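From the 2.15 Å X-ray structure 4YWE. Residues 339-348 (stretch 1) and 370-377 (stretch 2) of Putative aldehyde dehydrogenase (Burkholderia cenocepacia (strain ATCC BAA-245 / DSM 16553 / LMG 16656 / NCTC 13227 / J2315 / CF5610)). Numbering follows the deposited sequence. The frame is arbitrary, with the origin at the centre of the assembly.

Stretch 1 339-348: RVWDFLSDAQ
Stretch 2 (370-377) YQAPALLR

One face of a helix packs against an extended segment that contains a short strand, 374-376, in a small, mainly apolar side-chain contact with a polar end where Trp341 and a water meet the buried Gln371 and the Tyr370 backbone, burying 275 Å² summed over both sides. Residues 339-348 are helical throughout, part of a longer helix, with phi/psi near -66/-40 and i to i+4 hydrogen bonds from Phe343 N to Arg339 O (3.3 Å) through Gln348 N to Leu344 O (3.0 Å). Stretch 2 is extended, from Gln371 (-142/115) through Ala372 and Pro373 (about -65/140) into strand 374-376, where phi lies between -111° and -124°. Helix and strand run in broadly the same direction, their axes 32° apart and 11.3 Å at closest approach. The CA register is Val340 with Gln371 (8.2 Å), Leu344 with Ala374 (8.6 Å) and Ala347 with Leu376 (8.6 Å); steps of four and three along the helix keep these residues on one face, and their CA-to-CB bonds all point toward the other stretch.

Gln371 loses the most area to the contact, 72 Å². Its t, p rotamer (chi3 66°) folds the amide back so that NE2 donates to Ala372 O at 2.8 Å, nearly linear at 171°. The side chain thus satisfies a carbonyl of its own stretch while its aliphatic part faces the helix: CG lies 3.9 Å from CG1 of Val340 (chi1 t), and NE2 lies 3.8 Å from CD1 of Leu344, a van der Waals contact. The CA-to-CB bond of Trp341 points sideways to stretch 2, but with chi1 -76° and chi2 -14° the indole end comes nearer, placing NE1 3.1 Å from Gln371 OE1, which sits at the ring edge near its plane. A water links the same indole to the backbone, accepting from Trp341 NE1 at 3.2 Å and donating to Tyr370 O at 2.8 Å.

Farther along, the contact is purely apolar. Leu344 (m, t) is the helix's largest contributor at 58 Å²; its CD2 lies 4.2 Å from Ala374 CB and 4.0 Å from Leu376 CD1. Leu376 (chi1 -72°, chi2 84°) also sends CD2 to within 3.7 Å of Ala347 CB, so its two methyls contact residues one helical turn apart. Between Ala374 and Leu376, the alternation of the strand carries Leu375 (t, p) out of reach of the helix. Arg339, Asp342, Phe343, Ser345 and Asp346 likewise lie beyond the contact, and Gln348 is modelled only to CB.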

ATOM      1  N   ARG A 339     -35.192  28.173 -11.330  1.00 28.12           N
ATOM      2  CA  ARG A 339     -33.964  27.942 -12.081  1.00 29.00           C
ATOM      3  C   ARG A 339     -34.159  26.854 -13.133  1.00 25.27           C
ATOM      4  O   ARG A 339     -33.670  26.970 -14.256  1.00 23.52           O
ATOM      5  CB  ARG A 339     -32.820  27.565 -11.137  1.00 32.39           C
ATOM      6  CG  ARG A 339     -31.528  27.201 -11.846  1.00 36.95           C
ATOM      7  CD  ARG A 339     -30.417  26.890 -10.859  1.00 41.25           C
ATOM      8  NE  ARG A 339     -29.187  26.491 -11.538  1.00 43.11           N
ATOM      9  CZ  ARG A 339     -28.288  27.346 -12.016  1.00 46.74           C
ATOM     10  NH1 ARG A 339     -28.478  28.652 -11.889  1.00 47.55           N
ATOM     11  NH2 ARG A 339     -27.198  26.894 -12.621  1.00 49.91           N
ATOM     12  N   VAL A 340     -34.880  25.800 -12.764  1.00 23.95           N
ATOM     13  CA  VAL A 340     -35.187  24.717 -13.690  1.00 23.10           C
ATOM     14  C   VAL A 340     -36.122  25.226 -14.784  1.00 26.49           C
ATOM     15  O   VAL A 340     -35.971  24.876 -15.956  1.00 30.16           O
ATOM     16  CB  VAL A 340     -35.803  23.509 -12.954  1.00 20.26           C
ATOM     17  CG1 VAL A 340     -36.210  22.427 -13.946  1.00 21.23           C
ATOM     18  CG2 VAL A 340     -34.824  22.956 -11.930  1.00 16.57           C
ATOM     19  N   TRP A 341     -37.082  26.061 -14.395  1.00 25.22           N
ATOM     20  CA  TRP A 341     -38.014  26.662 -15.343  1.00 25.26           C
ATOM     21  C   TRP A 341     -37.286  27.478 -16.406  1.00 23.83           C
ATOM     22  O   TRP A 341     -37.664  27.464 -17.577  1.00 26.71           O
ATOM     23  CB  TRP A 341     -39.025  27.553 -14.614  1.00 26.16           C
ATOM     24  CG  TRP A 341     -40.090  26.798 -13.884  1.00 28.82           C
ATOM     25  CD1 TRP A 341     -40.398  25.476 -14.017  1.00 28.02           C
ATOM     26  CD2 TRP A 341     -40.994  27.324 -12.904  1.00 31.57           C
ATOM     27  NE1 TRP A 341     -41.438  25.146 -13.181  1.00 28.67           N
ATOM     28  CE2 TRP A 341     -41.821  26.263 -12.486  1.00 32.46           C
ATOM     29  CE3 TRP A 341     -41.182  28.590 -12.339  1.00 32.66           C
ATOM     30  CZ2 TRP A 341     -42.822  26.428 -11.532  1.00 35.26           C
ATOM     31  CZ3 TRP A 341     -42.175  28.751 -11.390  1.00 35.33           C
ATOM     32  CH2 TRP A 341     -42.982  27.677 -10.996  1.00 36.37           C
ATOM     33  N   ASP A 342     -36.244  28.189 -15.990  1.00 24.53           N
ATOM     34  CA  ASP A 342     -35.486  29.041 -16.901  1.00 25.08           C
ATOM     35  C   ASP A 342     -34.716  28.211 -17.924  1.00 25.68           C
ATOM     36  O   ASP A 342     -34.599  28.601 -19.085  1.00 28.37           O
ATOM     37  CB  ASP A 342     -34.530  29.944 -16.123  1.00 26.11           C
ATOM     38  CG  ASP A 342     -35.260  30.937 -15.239  1.00 26.41           C
ATOM     39  OD1 ASP A 342     -36.483  31.112 -15.426  1.00 28.40           O
ATOM     40  OD2 ASP A 342     -34.613  31.546 -14.362  1.00 26.51           O
ATOM     41  N   PHE A 343     -34.192  27.070 -17.487  1.00 23.92           N
ATOM     42  CA  PHE A 343     -33.521  26.145 -18.394  1.00 23.62           C
ATOM     43  C   PHE A 343     -34.489  25.614 -19.446  1.00 24.80           C
ATOM     44  O   PHE A 343     -34.195  25.633 -20.641  1.00 27.71           O
ATOM     45  CB  PHE A 343     -32.906  24.975 -17.623  1.00 22.51           C
ATOM     46  CG  PHE A 343     -31.517  25.237 -17.125  1.00 25.96           C
ATOM     47  CD1 PHE A 343     -30.427  25.072 -17.962  1.00 27.92           C
ATOM     48  CD2 PHE A 343     -31.298  25.633 -15.816  1.00 28.30           C
ATOM     49  CE1 PHE A 343     -29.142  25.307 -17.506  1.00 27.28           C
ATOM     50  CE2 PHE A 343     -30.015  25.868 -15.354  1.00 26.40           C
ATOM     51  CZ  PHE A 343     -28.937  25.703 -16.200  1.00 26.56           C
ATOM     52  N   LEU A 344     -35.646  25.144 -18.989  1.00 21.46           N
ATOM     53  CA  LEU A 344     -36.641  24.545 -19.872  1.00 23.12           C
ATOM     54  C   LEU A 344     -37.246  25.565 -20.833  1.00 23.17           C
ATOM     55  O   LEU A 344     -37.527  25.245 -21.988  1.00 20.44           O
ATOM     56  CB  LEU A 344     -37.746  23.878 -19.051  1.00 24.14           C
ATOM     57  CG  LEU A 344     -37.302  22.711 -18.165  1.00 23.79           C
ATOM     58  CD1 LEU A 344     -38.476  22.142 -17.384  1.00 23.76           C
ATOM     59  CD2 LEU A 344     -36.636  21.628 -19.002  1.00 21.90           C
ATOM     60  N   SER A 345     -37.444  26.791 -20.355  1.00 23.91           N
ATOM     61  CA  SER A 345     -38.026  27.843 -21.183  1.00 28.63           C
ATOM     62  C   SER A 345     -37.043  28.309 -22.253  1.00 27.28           C
ATOM     63  O   SER A 345     -37.435  28.577 -23.389  1.00 30.20           O
ATOM     64  CB  SER A 345     -38.464  29.031 -20.320  1.00 36.82           C
ATOM     65  OG  SER A 345     -37.355  29.642 -19.685  1.00 41.35           O
ATOM     66  N   ASP A 346     -35.769  28.409 -21.887  1.00 27.64           N
ATOM     67  CA  ASP A 346     -34.729  28.782 -22.841  1.00 27.63           C
ATOM     68  C   ASP A 346     -34.584  27.722 -23.925  1.00 25.44           C
ATOM     69  O   ASP A 346     -34.395  28.041 -25.098  1.00 24.14           O
ATOM     70  CB  ASP A 346     -33.388  28.992 -22.135  1.00 28.18           C
ATOM     71  CG  ASP A 346     -33.348  30.271 -21.324  1.00 30.50           C
ATOM     72  OD1 ASP A 346     -34.122  31.200 -21.636  1.00 31.84           O
ATOM     73  OD2 ASP A 346     -32.537  30.349 -20.378  1.00 31.38           O
ATOM     74  N   ALA A 347     -34.673  26.458 -23.520  1.00 23.99           N
ATOM     75  CA  ALA A 347     -34.545  25.342 -24.449  1.00 23.65           C
ATOM     76  C   ALA A 347     -35.711  25.308 -25.431  1.00 26.28           C
ATOM     77  O   ALA A 347     -35.525  25.047 -26.621  1.00 26.63           O
ATOM     78  CB  ALA A 347     -34.456  24.030 -23.686  1.00 20.52           C
ATOM     79  N   GLN A 348     -36.912  25.576 -24.926  1.00 29.69           N
ATOM     80  CA  GLN A 348     -38.111  25.576 -25.754  1.00 29.25           C
ATOM     81  C   GLN A 348     -38.093  26.736 -26.745  1.00 31.53           C
ATOM     82  O   GLN A 348     -38.584  26.614 -27.866  1.00 34.25           O
ATOM     83  CB  GLN A 348     -39.366  25.651 -24.882  1.00 33.08           C
ATOM     84  N   TYR A 370     -43.216  21.593  -7.228  1.00 26.73           N
ATOM     85  CA  TYR A 370     -43.159  20.368  -8.015  1.00 24.77           C
ATOM     86  C   TYR A 370     -42.696  20.615  -9.447  1.00 26.83           C
ATOM     87  O   TYR A 370     -43.097  21.586 -10.089  1.00 28.48           O
ATOM     88  CB  TYR A 370     -44.525  19.680  -8.012  1.00 24.17           C
ATOM     89  CG  TYR A 370     -44.950  19.218  -6.638  1.00 26.29           C
ATOM     90  CD1 TYR A 370     -44.515  18.002  -6.129  1.00 23.85           C
ATOM     91  CD2 TYR A 370     -45.774  20.003  -5.843  1.00 30.78           C
ATOM     92  CE1 TYR A 370     -44.893  17.577  -4.871  1.00 26.38           C
ATOM     93  CE2 TYR A 370     -46.160  19.585  -4.581  1.00 32.54           C
ATOM     94  CZ  TYR A 370     -45.715  18.370  -4.101  1.00 30.94           C
ATOM     95  OH  TYR A 370     -46.092  17.949  -2.849  1.00 32.88           O
ATOM     96  N   GLN A 371     -41.841  19.723  -9.933  1.00 26.38           N
ATOM     97  CA  GLN A 371     -41.332  19.794 -11.295  1.00 27.08           C
ATOM     98  C   GLN A 371     -41.222  18.394 -11.885  1.00 26.83           C
ATOM     99  O   GLN A 371     -40.444  17.567 -11.406  1.00 26.65           O
ATOM    100  CB  GLN A 371     -39.972  20.494 -11.329  1.00 25.15           C
ATOM    101  CG  GLN A 371     -39.264  20.408 -12.672  1.00 25.93           C
ATOM    102  CD  GLN A 371     -40.025  21.109 -13.780  1.00 28.53           C
ATOM    103  OE1 GLN A 371     -40.175  22.331 -13.768  1.00 30.30           O
ATOM    104  NE2 GLN A 371     -40.512  20.338 -14.743  1.00 31.30           N
ATOM    105  N   ALA A 372     -42.010  18.130 -12.920  1.00 27.93           N
ATOM    106  CA  ALA A 372     -42.004  16.828 -13.573  1.00 27.31           C
ATOM    107  C   ALA A 372     -40.698  16.611 -14.329  1.00 22.79           C
ATOM    108  O   ALA A 372     -40.162  17.546 -14.923  1.00 23.34           O
ATOM    109  CB  ALA A 372     -43.189  16.703 -14.515  1.00 30.09           C
ATOM    110  N   PRO A 373     -40.176  15.374 -14.295  1.00 18.75           N
ATOM    111  CA  PRO A 373     -38.971  15.031 -15.056  1.00 21.27           C
ATOM    112  C   PRO A 373     -39.161  15.280 -16.545  1.00 25.04           C
ATOM    113  O   PRO A 373     -40.221  14.967 -17.081  1.00 28.25           O
ATOM    114  CB  PRO A 373     -38.783  13.541 -14.764  1.00 20.53           C
ATOM    115  CG  PRO A 373     -39.460  13.329 -13.453  1.00 21.46           C
ATOM    116  CD  PRO A 373     -40.649  14.243 -13.482  1.00 20.33           C
ATOM    117  N   ALA A 374     -38.150  15.842 -17.198  1.00 25.59           N
ATOM    118  CA  ALA A 374     -38.275  16.224 -18.598  1.00 23.41           C
ATOM    119  C   ALA A 374     -37.197  15.580 -19.458  1.00 19.77           C
ATOM    120  O   ALA A 374     -36.021  15.563 -19.092  1.00 19.88           O
ATOM    121  CB  ALA A 374     -38.223  17.739 -18.735  1.00 22.99           C
ATOM    122  N   LEU A 375     -37.610  15.050 -20.604  1.00 20.07           N
ATOM    123  CA  LEU A 375     -36.681  14.469 -21.564  1.00 20.96           C
ATOM    124  C   LEU A 375     -36.624  15.313 -22.830  1.00 23.11           C
ATOM    125  O   LEU A 375     -37.607  15.409 -23.564  1.00 24.65           O
ATOM    126  CB  LEU A 375     -37.087  13.038 -21.912  1.00 22.63           C
ATOM    127  CG  LEU A 375     -36.301  12.398 -23.059  1.00 18.52           C
ATOM    128  CD1 LEU A 375     -34.848  12.166 -22.665  1.00 17.75           C
ATOM    129  CD2 LEU A 375     -36.958  11.104 -23.501  1.00 19.07           C
ATOM    130  N   LEU A 376     -35.470  15.922 -23.082  1.00 23.31           N
ATOM    131  CA  LEU A 376     -35.285  16.729 -24.282  1.00 18.51           C
ATOM    132  C   LEU A 376     -34.307  16.054 -25.238  1.00 18.41           C
ATOM    133  O   LEU A 376     -33.354  15.402 -24.809  1.00 21.71           O
ATOM    134  CB  LEU A 376     -34.798  18.135 -23.925  1.00 22.87           C
ATOM    135  CG  LEU A 376     -35.832  19.057 -23.269  1.00 26.79           C
ATOM    136  CD1 LEU A 376     -35.921  18.824 -21.765  1.00 29.13           C
ATOM    137  CD2 LEU A 376     -35.529  20.514 -23.574  1.00 26.77           C
ATOM    138  N   ARG A 377     -34.550  16.217 -26.533  1.00 19.02           N
ATOM    139  CA  ARG A 377     -33.770  15.525 -27.551  1.00 19.11           C
ATOM    140  C   ARG A 377     -33.097  16.495 -28.514  1.00 22.28           C
ATOM    141  O   ARG A 377     -33.454  17.672 -28.572  1.00 21.03           O
ATOM    142  CB  ARG A 377     -34.663  14.562 -28.335  1.00 22.99           C
ATOM    143  CG  ARG A 377     -35.872  15.229 -28.972  1.00 26.38           C
ATOM    144  CD  ARG A 377     -36.528  14.317 -29.991  1.00 26.39           C
ATOM    145  NE  ARG A 377     -35.595  13.946 -31.049  1.00 27.52           N
ATOM    146  CZ  ARG A 377     -35.693  12.840 -31.777  1.00 29.03           C
ATOM    147  NH1 ARG A 377     -36.684  11.988 -31.558  1.00 31.52           N
ATOM    148  NH2 ARG A 377     -34.797  12.583 -32.719  1.00 27.73           N
TER
HETATM  149  O   HOH W   1     -43.590  22.794 -12.617  1.00 28.59           O